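PDB 3BDV: Alpha/beta hydrolase, which probably acts as a hydrolase of the alpha/beta-hydrolase fold on a substrate not yet known, and binds calcium. Local coordinates for residues Thr19-Pro24 and Gln74-Ile79; Gln46-Arg51 and Arg66-Val71; Thr130-Asn135 and Ser153-Val158. All blocks are in the same frame, centred on the assembly; numbering follows the deposited sequence.

Contact 1: Thr19-Pro24 and Gln74-Ile79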
loop_
_atom_site.group_PDB
_atom_site.type_symbol
_atom_site.label_atom_id
_atom_site.label_comp_id
_atom_site.label_asym_id
_atom_site.label_seq_id
_atom_site.Cartn_x
_atom_site.Cartn_y
_atom_site.Cartn_z
ATOM N N THR A 19 0.587 12.489 4.567
ATOM C CA THR A 19 1.895 11.918 4.322
ATOM C C THR A 19 1.738 10.514 3.773
ATOM O O THR A 19 1.039 9.688 4.385
ATOM C CB THR A 19 2.688 11.879 5.646
ATOM O OG1 THR A 19 2.958 13.220 6.061
ATOM C CG2 THR A 19 3.998 11.128 5.508
HETATM N N MSE A 20 2.360 10.243 2.641
HETATM C CA MSE A 20 2.370 8.894 2.104
HETATM C C MSE A 20 3.486 8.113 2.757
HETATM O O MSE A 20 4.616 8.583 2.798
HETATM C CB MSE A 20 2.661 8.904 0.616
HETATM C CG MSE A 20 1.773 9.777 -0.202
HETATM SE SE MSE A 20 -0.103 9.529 -0.008
HETATM C CE MSE A 20 -0.699 10.462 -1.594
ATOM N N VAL A 21 3.174 6.902 3.208
ATOM C CA VAL A 21 4.177 5.971 3.727
ATOM C C VAL A 21 4.230 4.697 2.859
ATOM O O VAL A 21 3.276 3.933 2.843
ATOM C CB VAL A 21 3.931 5.645 5.207
ATOM C CG1 VAL A 21 5.023 4.725 5.695
ATOM C CG2 VAL A 21 3.904 6.936 6.052
ATOM N N LEU A 22 5.360 4.487 2.174
ATOM C CA LEU A 22 5.586 3.296 1.373
ATOM C C LEU A 22 6.001 2.103 2.230
ATOM O O LEU A 22 6.957 2.199 2.984
ATOM C CB LEU A 22 6.660 3.538 0.306
ATOM C CG LEU A 22 6.313 4.650 -0.661
ATOM C CD1 LEU A 22 7.629 5.131 -1.320
ATOM C CD2 LEU A 22 5.268 4.164 -1.709
ATOM N N VAL A 23 5.223 1.025 2.156
ATOM C CA VAL A 23 5.498 -0.240 2.856
ATOM C C VAL A 23 5.802 -1.400 1.886
ATOM O O VAL A 23 4.896 -2.045 1.392
ATOM C CB VAL A 23 4.336 -0.659 3.771
ATOM C CG1 VAL A 23 4.748 -1.809 4.673
ATOM C CG2 VAL A 23 3.835 0.569 4.634
ATOM N N PRO A 24 7.089 -1.669 1.615
ATOM C CA PRO A 24 7.463 -2.810 0.772
ATOM C C PRO A 24 7.207 -4.150 1.423
ATOM O O PRO A 24 7.063 -4.227 2.658
ATOM C CB PRO A 24 8.968 -2.595 0.516
ATOM C CG PRO A 24 9.175 -1.118 0.794
ATOM C CD PRO A 24 8.267 -0.851 1.962
ATOM N N GLN A 74 1.512 14.558 10.091
ATOM C CA GLN A 74 0.216 14.642 9.429
ATOM C C GLN A 74 -0.391 13.231 9.441
ATOM O O GLN A 74 0.310 12.256 9.743
ATOM C CB GLN A 74 0.391 15.088 7.975
ATOM C CG GLN A 74 1.327 16.244 7.767
ATOM C CD GLN A 74 1.454 16.625 6.315
ATOM O OE1 GLN A 74 1.182 17.756 5.927
ATOM N NE2 GLN A 74 1.864 15.679 5.500
ATOM N N PRO A 75 -1.685 13.123 9.124
ATOM C CA PRO A 75 -2.285 11.816 8.900
ATOM C C PRO A 75 -1.612 11.132 7.717
ATOM O O PRO A 75 -1.241 11.810 6.745
ATOM C CB PRO A 75 -3.723 12.140 8.575
ATOM C CG PRO A 75 -3.939 13.504 9.105
ATOM C CD PRO A 75 -2.649 14.197 8.881
ATOM N N VAL A 76 -1.511 9.797 7.787
ATOM C CA VAL A 76 -0.738 9.022 6.861
ATOM C C VAL A 76 -1.650 8.176 5.974
ATOM O O VAL A 76 -2.707 7.723 6.407
ATOM C CB VAL A 76 0.247 8.114 7.605
ATOM C CG1 VAL A 76 0.712 6.991 6.750
ATOM C CG2 VAL A 76 1.426 8.927 8.109
ATOM N N ILE A 77 -1.231 7.988 4.735
ATOM C CA ILE A 77 -1.771 6.905 3.905
ATOM C C ILE A 77 -0.708 5.843 3.769
ATOM O O ILE A 77 0.386 6.134 3.280
ATOM C CB ILE A 77 -2.209 7.394 2.503
ATOM C CG1 ILE A 77 -3.357 8.403 2.639
ATOM C CG2 ILE A 77 -2.633 6.204 1.658
ATOM C CD1 ILE A 77 -3.784 9.111 1.359
ATOM N N LEU A 78 -0.995 4.633 4.254
ATOM C CA LEU A 78 -0.037 3.503 4.103
ATOM C C LEU A 78 -0.186 2.917 2.715
ATOM O O LEU A 78 -1.284 2.597 2.304
ATOM C CB LEU A 78 -0.318 2.422 5.136
ATOM C CG LEU A 78 -0.081 2.813 6.606
ATOM C CD1 LEU A 78 -0.425 1.625 7.491
ATOM C CD2 LEU A 78 1.347 3.327 6.832
ATOM N N ILE A 79 0.905 2.791 1.978
ATOM C CA ILE A 79 0.825 2.275 0.575
ATOM C C ILE A 79 1.676 0.993 0.605
ATOM O O ILE A 79 2.931 1.010 0.609
ATOM C CB ILE A 79 1.338 3.280 -0.454
ATOM C CG1 ILE A 79 0.568 4.604 -0.435
ATOM C CG2 ILE A 79 1.348 2.648 -1.866
ATOM C CD1 ILE A 79 1.174 5.728 -1.277
#
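The flat side-chain group here is the amide of Gln-74, and it is met at its edge. Gln-74 NE2 donates to Thr-19 OG1 over 2.7 Å, with the hydroxyl oxygen only 9° out of the amide plane. The glutamine chain is extended beyond CG and crosses Thr-19 at about a right angle. The peptide carbonyls are the other flat groups. Pro-75 O, Thr-19 O, Ile-77 O and Val-21 O each take an N-H in the carbonyl plane. Ile-79 O differs, because Val-23 N reaches it from above the plane, 34° out, at 2.8 Å. Strands 19-23 and 76-79 run parallel, Thr-19 beside Val-76 and Leu-22 beside Ile-79, in the central sheet of the fold. Val-21, Val-76 and Leu-78 face helix 58-70. There Val-21 CG2 presses on Val-76 CG1 at 3.3 Å, which is tight. Leu-78 lies alongside Val-21, with Leu-78 CD2 to Val-21 CB at 3.8 Å. Met-20, a selenomethionine, and Ile-77 point to the other face, toward helix 174-185. A bend at chi2 (-53°) lays Met-20 SE beside Ile-77 CB at 3.9 Å. The chemistry is therefore split: backbone bonds pair polar groups of the two strands, the buried side chains meet through carbon and selenium, and the polar side-chain bond sits at the partly exposed end.

Contact 2: Gln46-Arg51 and Arg66-Val71. With CA (calcium ion), chain C.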
loop_
_atom_site.group_PDB
_atom_site.type_symbol
_atom_site.label_atom_id
_atom_site.label_comp_id
_atom_site.label_asym_id
_atom_site.label_seq_id
_atom_site.Cartn_x
_atom_site.Cartn_y
_atom_site.Cartn_z
ATOM N N GLN A 46 7.376 9.177 2.459
ATOM C CA GLN A 46 8.153 8.409 3.421
ATOM C C GLN A 46 8.151 6.934 3.071
ATOM O O GLN A 46 7.358 6.484 2.260
ATOM C CB GLN A 46 7.599 8.618 4.814
ATOM C CG GLN A 46 7.730 10.056 5.364
ATOM C CD GLN A 46 9.157 10.592 5.285
ATOM O OE1 GLN A 46 10.064 10.085 5.943
ATOM N NE2 GLN A 46 9.358 11.615 4.466
ATOM N N ARG A 47 9.057 6.192 3.690
ATOM C CA ARG A 47 9.244 4.780 3.386
ATOM C C ARG A 47 9.820 4.062 4.581
ATOM O O ARG A 47 10.714 4.582 5.277
ATOM C CB ARG A 47 10.139 4.646 2.153
ATOM C CG ARG A 47 10.428 3.231 1.741
ATOM C CD ARG A 47 11.111 3.226 0.416
ATOM N NE ARG A 47 11.614 1.896 0.125
ATOM C CZ ARG A 47 11.842 1.431 -1.098
ATOM N NH1 ARG A 47 11.693 2.199 -2.151
ATOM N NH2 ARG A 47 12.289 0.203 -1.252
ATOM N N ILE A 48 9.308 2.867 4.871
ATOM C CA ILE A 48 9.759 2.171 6.078
ATOM C C ILE A 48 11.121 1.585 5.770
ATOM O O ILE A 48 11.418 1.273 4.627
ATOM C CB ILE A 48 8.772 1.068 6.598
ATOM C CG1 ILE A 48 8.593 -0.042 5.564
ATOM C CG2 ILE A 48 7.395 1.653 7.027
ATOM C CD1 ILE A 48 8.259 -1.389 6.214
ATOM N N ARG A 49 11.924 1.435 6.809
ATOM C CA ARG A 49 13.217 0.787 6.732
ATOM C C ARG A 49 13.332 -0.301 7.803
ATOM O O ARG A 49 12.796 -0.167 8.884
ATOM C CB ARG A 49 14.307 1.815 7.004
ATOM C CG ARG A 49 14.210 3.053 6.205
ATOM C CD ARG A 49 14.404 2.838 4.715
ATOM N NE ARG A 49 14.166 4.093 4.026
ATOM C CZ ARG A 49 14.062 4.217 2.704
ATOM N NH1 ARG A 49 14.242 3.194 1.906
ATOM N NH2 ARG A 49 13.824 5.396 2.176
ATOM N N GLN A 50 14.121 -1.328 7.525
ATOM C CA GLN A 50 14.529 -2.261 8.585
ATOM C C GLN A 50 15.816 -2.984 8.231
ATOM O O GLN A 50 16.281 -2.936 7.081
ATOM C CB GLN A 50 13.408 -3.273 8.911
ATOM C CG GLN A 50 12.836 -3.942 7.713
ATOM C CD GLN A 50 11.617 -4.843 7.997
ATOM O OE1 GLN A 50 11.395 -5.277 9.116
ATOM N NE2 GLN A 50 10.879 -5.167 6.954
ATOM N N ARG A 51 16.367 -3.678 9.235
ATOM C CA ARG A 51 17.636 -4.338 9.106
ATOM C C ARG A 51 17.553 -5.591 8.263
ATOM O O ARG A 51 18.482 -5.890 7.531
ATOM C CB ARG A 51 18.192 -4.689 10.503
ATOM C CG ARG A 51 18.523 -3.474 11.348
ATOM C CD ARG A 51 19.346 -3.838 12.604
ATOM N NE ARG A 51 20.720 -4.246 12.280
ATOM C CZ ARG A 51 21.293 -5.402 12.629
ATOM N NH1 ARG A 51 20.634 -6.331 13.311
ATOM N NH2 ARG A 51 22.547 -5.643 12.282
ATOM N N ARG A 66 5.099 1.267 12.822
ATOM C CA ARG A 66 4.949 2.035 14.077
ATOM C C ARG A 66 6.077 3.086 14.219
ATOM O O ARG A 66 5.802 4.265 14.473
ATOM C CB ARG A 66 4.958 1.121 15.308
ATOM C CG ARG A 66 3.635 0.414 15.658
ATOM C CD ARG A 66 3.429 0.272 17.179
ATOM N NE ARG A 66 3.566 -1.095 17.695
ATOM C CZ ARG A 66 2.656 -2.071 17.553
ATOM N NH1 ARG A 66 1.529 -1.878 16.867
ATOM N NH2 ARG A 66 2.880 -3.271 18.084
ATOM N N ARG A 67 7.338 2.671 14.050
ATOM C CA ARG A 67 8.467 3.624 14.125
ATOM C C ARG A 67 8.201 4.782 13.221
ATOM O O ARG A 67 8.307 5.940 13.610
ATOM C CB ARG A 67 9.799 3.011 13.688
ATOM C CG ARG A 67 10.346 1.987 14.645
ATOM C CD ARG A 67 11.827 1.668 14.375
ATOM N NE ARG A 67 12.092 0.988 13.088
ATOM C CZ ARG A 67 12.049 -0.335 12.886
ATOM N NH1 ARG A 67 11.688 -1.167 13.854
ATOM N NH2 ARG A 67 12.353 -0.831 11.693
ATOM N N GLU A 68 7.829 4.455 11.995
ATOM C CA GLU A 68 7.601 5.436 10.978
ATOM C C GLU A 68 6.501 6.419 11.358
ATOM O O GLU A 68 6.608 7.625 11.102
ATOM C CB GLU A 68 7.211 4.715 9.697
ATOM C CG GLU A 68 7.333 5.557 8.473
ATOM C CD GLU A 68 8.747 5.760 8.022
ATOM O OE1 GLU A 68 9.658 4.986 8.372
ATOM O OE2 GLU A 68 8.985 6.749 7.337
ATOM N N LEU A 69 5.425 5.892 11.948
ATOM C CA LEU A 69 4.256 6.732 12.292
ATOM C C LEU A 69 4.545 7.661 13.453
ATOM O O LEU A 69 4.012 8.765 13.509
ATOM C CB LEU A 69 3.039 5.860 12.621
ATOM C CG LEU A 69 2.468 5.080 11.417
ATOM C CD1 LEU A 69 1.275 4.279 11.877
ATOM C CD2 LEU A 69 2.095 5.955 10.249
ATOM N N SER A 70 5.404 7.208 14.364
ATOM C CA SER A 70 5.696 7.940 15.594
ATOM C C SER A 70 6.215 9.326 15.280
ATOM O O SER A 70 6.004 10.246 16.060
ATOM C CB SER A 70 6.757 7.207 16.425
ATOM O OG SER A 70 8.035 7.217 15.775
ATOM N N VAL A 71 6.931 9.466 14.166
ATOM C CA VAL A 71 7.508 10.771 13.775
ATOM C C VAL A 71 6.736 11.526 12.691
ATOM O O VAL A 71 7.126 12.632 12.300
ATOM C CB VAL A 71 8.940 10.601 13.326
ATOM C CG1 VAL A 71 9.733 9.967 14.471
ATOM C CG2 VAL A 71 9.007 9.757 12.051
HETATM CA CA CA C . 11.445 6.138 7.003
HETATM O O HOH W 1 10.877 7.778 5.385
HETATM O O HOH W 2 10.483 2.403 9.821
HETATM O O HOH W 3 12.946 2.723 10.552
HETATM O O HOH W 4 11.553 -3.986 12.063
HETATM O O HOH W 5 12.864 5.292 8.554
HETATM O O HOH W 6 11.573 7.963 8.618
#
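A calcium ion joins the two segments through backbone on one side and carboxylate on the other. Arg-47 O binds calcium at 2.4 Å. Glu-68 grips the ion with both carboxylate oxygens, OE1 at 2.5 Å and OE2 at 2.6 Å. Waters 1, 5 and 6 complete the six ligands. The bidentate grip holds the carboxylate in place, and the ion would be expected to keep it ionised. Arg-47 O and Glu-68 OE1 come close because both face the metal.

The next shell fixes these ligands. Water 1 donates to Gln-46 OE1 over 2.5 Å and accepts from Arg-47 N. Gln-46 NE2 is bonded to His-44 O. Water 2 donates to Glu-68 OE1. Glu-68 CG is anti to its backbone N (chi1 -163°), and a bend at chi2 (75°) turns the carboxylate to the ion. Its CB and CG pass obliquely over Ile-48 CG2, the nearer being CB at 4.1 Å.

In the fold, the site ties the short edge strand 46-47 and the loop that follows it to the last turn of helix 58-70, which packs on the sheet. Glu-68 also rests on Val-21 of the neighbouring strand.

A second link lies farther along. Arg-67 NH2 donates to Arg-49 O over 2.9 Å, in the guanidinium plane but somewhat bent, with 141° at the hydrogen. Water 3 accepts from Arg-67 NE at the guanidinium edge, and water 4 bridges Arg-67 NH2 to Gln-50 OE1. Arg-47 starts away from the helix, and its guanidinium makes salt bridges with Glu-39 and Asp-28. Arg-49 NH2 also pairs with Glu-39, while its guanidinium has Arg-47 CG over one face.

Contact 3: Thr130-Asn135 and Ser153-Val158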
loop_
_atom_site.group_PDB
_atom_site.type_symbol
_atom_site.label_atom_id
_atom_site.label_comp_id
_atom_site.label_asym_id
_atom_site.label_seq_id
_atom_site.Cartn_x
_atom_site.Cartn_y
_atom_site.Cartn_z
ATOM N N THR A 130 -7.841 -1.541 -2.713
ATOM C CA THR A 130 -7.088 -2.769 -2.957
ATOM C C THR A 130 -6.936 -2.993 -4.455
ATOM O O THR A 130 -7.931 -2.925 -5.169
ATOM C CB THR A 130 -7.750 -3.993 -2.307
ATOM O OG1 THR A 130 -7.779 -3.802 -0.882
ATOM C CG2 THR A 130 -6.969 -5.326 -2.612
ATOM N N PHE A 131 -5.725 -3.269 -4.911
ATOM C CA PHE A 131 -5.470 -3.535 -6.331
ATOM C C PHE A 131 -5.092 -5.011 -6.431
ATOM O O PHE A 131 -4.218 -5.482 -5.682
ATOM C CB PHE A 131 -4.296 -2.705 -6.839
ATOM C CG PHE A 131 -4.574 -1.237 -6.845
ATOM C CD1 PHE A 131 -4.527 -0.497 -5.693
ATOM C CD2 PHE A 131 -4.863 -0.583 -8.021
ATOM C CE1 PHE A 131 -4.823 0.861 -5.711
ATOM C CE2 PHE A 131 -5.140 0.773 -8.027
ATOM C CZ PHE A 131 -5.134 1.488 -6.884
ATOM N N ALA A 132 -5.771 -5.726 -7.318
ATOM C CA ALA A 132 -5.627 -7.189 -7.429
ATOM C C ALA A 132 -5.369 -7.574 -8.875
ATOM O O ALA A 132 -6.000 -7.085 -9.765
ATOM C CB ALA A 132 -6.864 -7.879 -6.891
ATOM N N SER A 133 -4.426 -8.490 -9.075
ATOM C CA SER A 133 -4.081 -9.046 -10.394
ATOM C C SER A 133 -4.738 -10.443 -10.587
ATOM O O SER A 133 -5.059 -11.148 -9.599
ATOM C CB SER A 133 -2.555 -9.137 -10.479
ATOM O OG SER A 133 -2.132 -9.925 -11.558
ATOM N N HIS A 134 -4.957 -10.822 -11.856
ATOM C CA HIS A 134 -5.491 -12.147 -12.114
ATOM C C HIS A 134 -4.430 -13.239 -12.207
ATOM O O HIS A 134 -4.794 -14.395 -12.327
ATOM C CB HIS A 134 -6.293 -12.186 -13.409
ATOM C CG HIS A 134 -7.633 -11.578 -13.276
ATOM N ND1 HIS A 134 -8.774 -12.340 -13.141
ATOM C CD2 HIS A 134 -8.009 -10.283 -13.158
ATOM C CE1 HIS A 134 -9.808 -11.522 -13.000
ATOM N NE2 HIS A 134 -9.378 -10.276 -13.051
ATOM N N ASN A 135 -3.153 -12.867 -12.259
ATOM C CA ASN A 135 -2.021 -13.835 -12.271
ATOM C C ASN A 135 -0.893 -13.498 -11.292
ATOM O O ASN A 135 0.303 -13.561 -11.601
ATOM C CB ASN A 135 -1.506 -14.097 -13.671
ATOM C CG ASN A 135 -0.826 -12.901 -14.296
ATOM O OD1 ASN A 135 -1.046 -11.747 -13.892
ATOM N ND2 ASN A 135 -0.016 -13.169 -15.330
ATOM N N SER A 153 -13.054 -2.756 1.458
ATOM C CA SER A 153 -12.181 -2.024 0.584
ATOM C C SER A 153 -12.758 -1.995 -0.815
ATOM O O SER A 153 -13.377 -2.952 -1.252
ATOM C CB SER A 153 -10.832 -2.757 0.556
ATOM O OG SER A 153 -9.949 -2.229 -0.414
ATOM N N GLU A 154 -12.488 -0.915 -1.559
ATOM C CA GLU A 154 -12.756 -0.876 -2.975
ATOM C C GLU A 154 -11.768 -1.840 -3.626
ATOM O O GLU A 154 -10.613 -1.912 -3.183
ATOM C CB GLU A 154 -12.464 0.512 -3.539
ATOM C CG GLU A 154 -13.435 1.004 -4.530
ATOM C CD GLU A 154 -13.123 2.422 -5.014
ATOM O OE1 GLU A 154 -12.823 3.295 -4.178
ATOM O OE2 GLU A 154 -13.176 2.636 -6.226
ATOM N N LEU A 155 -12.201 -2.541 -4.660
ATOM C CA LEU A 155 -11.371 -3.532 -5.340
ATOM C C LEU A 155 -11.137 -3.127 -6.773
ATOM O O LEU A 155 -12.071 -3.016 -7.546
ATOM C CB LEU A 155 -12.037 -4.907 -5.283
ATOM C CG LEU A 155 -11.256 -6.167 -5.698
ATOM C CD1 LEU A 155 -11.287 -6.366 -7.281
ATOM C CD2 LEU A 155 -9.823 -6.197 -5.151
ATOM N N VAL A 156 -9.873 -2.911 -7.098
ATOM C CA VAL A 156 -9.446 -2.460 -8.419
ATOM C C VAL A 156 -8.766 -3.609 -9.099
ATOM O O VAL A 156 -7.712 -4.051 -8.657
ATOM C CB VAL A 156 -8.502 -1.255 -8.330
ATOM C CG1 VAL A 156 -8.021 -0.795 -9.762
ATOM C CG2 VAL A 156 -9.209 -0.122 -7.573
ATOM N N ASP A 157 -9.446 -4.127 -10.107
ATOM C CA ASP A 157 -8.938 -5.202 -10.992
ATOM C C ASP A 157 -7.974 -4.628 -12.041
ATOM O O ASP A 157 -8.383 -3.878 -12.902
ATOM C CB ASP A 157 -10.165 -5.867 -11.633
ATOM C CG ASP A 157 -9.830 -7.028 -12.530
ATOM O OD1 ASP A 157 -8.650 -7.216 -12.886
ATOM O OD2 ASP A 157 -10.778 -7.776 -12.853
ATOM N N VAL A 158 -6.684 -4.974 -11.920
ATOM C CA VAL A 158 -5.612 -4.506 -12.801
ATOM C C VAL A 158 -5.282 -5.556 -13.876
ATOM O O VAL A 158 -4.266 -5.463 -14.552
ATOM C CB VAL A 158 -4.347 -4.030 -12.014
ATOM C CG1 VAL A 158 -4.705 -2.806 -11.145
ATOM C CG2 VAL A 158 -3.765 -5.168 -11.171
#
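Phe-131 leaves its strand with CG anti to its own carbonyl carbon (chi1 -66°), and its ring runs alongside Val-156, pointing the same way. Phe-131 CB lies 4.1 Å from Val-156 O. Farther out, CG comes near Val-156 CB. Phe-131 CD2 meets two branches, Val-156 CG1 at 3.6 Å and Val-158 CG1 at 3.8 Å. The Val-158 methyl comes to the ring edge, near its plane, while Val-156 CG2 stands over one face, offset toward the rim. Phe-131 CE2 continues along the valine, 3.7 Å from Val-156 CG1. Trp-173 makes an edge-to-face contact with this ring.

The strands that carry them are parallel, Thr-130 beside Leu-155 and Ala-132 beside Asp-157. The N-H groups of Thr-130, Val-156, Ala-132 and Val-158 carry the ladder. This is a beta-alpha-beta unit: strand 128-132, helix 141-151, then strand 154-157, the last strand of the alpha/beta-hydrolase sheet. The helix covers the face that bears Ala-132 and Leu-155, where Ala-132 CB touches Leu-155 CD2 at 3.8 Å.

At the start of the pairing, Thr-130 OG1 donates to Ser-153 OG over 2.7 Å. Ser-153 OG in turn donates to Glu-154 O, which also accepts from Thr-130 N, so one carbonyl takes two donors.

At the far end, His-134 NE2 donates to Asp-157 OD2 over 2.9 Å. The bond is nearly straight, 170° at the hydrogen, and lies in the ring plane, though it meets the carboxylate from above its plane. Ring and carboxylate planes are 34° apart. Phe-141 stacks on the His-134 ring, and Gly-159 N holds Asp-157 OD1. Ser-133 OG accepts from Asn-135 N in an ST turn and is also bonded to Gly-162 O.

Overall arrangement
All three contacts reach one parallel sheet. Contact 1 lies nearest the middle of the chain and is buried. Contacts 2 and 3 are partly buried, near opposite edges of the sheet, with centres about 26 Å apart. Contact 2 is nested within the loop closed by contact 1, and the two touch: the backbone of Gln-46 probably hydrogen-bonds to that of Met-20 and Leu-22 across adjacent strands. Helix 58-70, which supplies the carboxylate ligand of the calcium, also packs on contact 1. Contact 3 follows later in the chain and touches neither. Contacts 1 and 3 are parallel strand ladders with apolar packing, but contact 3 adds a histidine-carboxylate bond. Contact 2 relies on metal, charge and water.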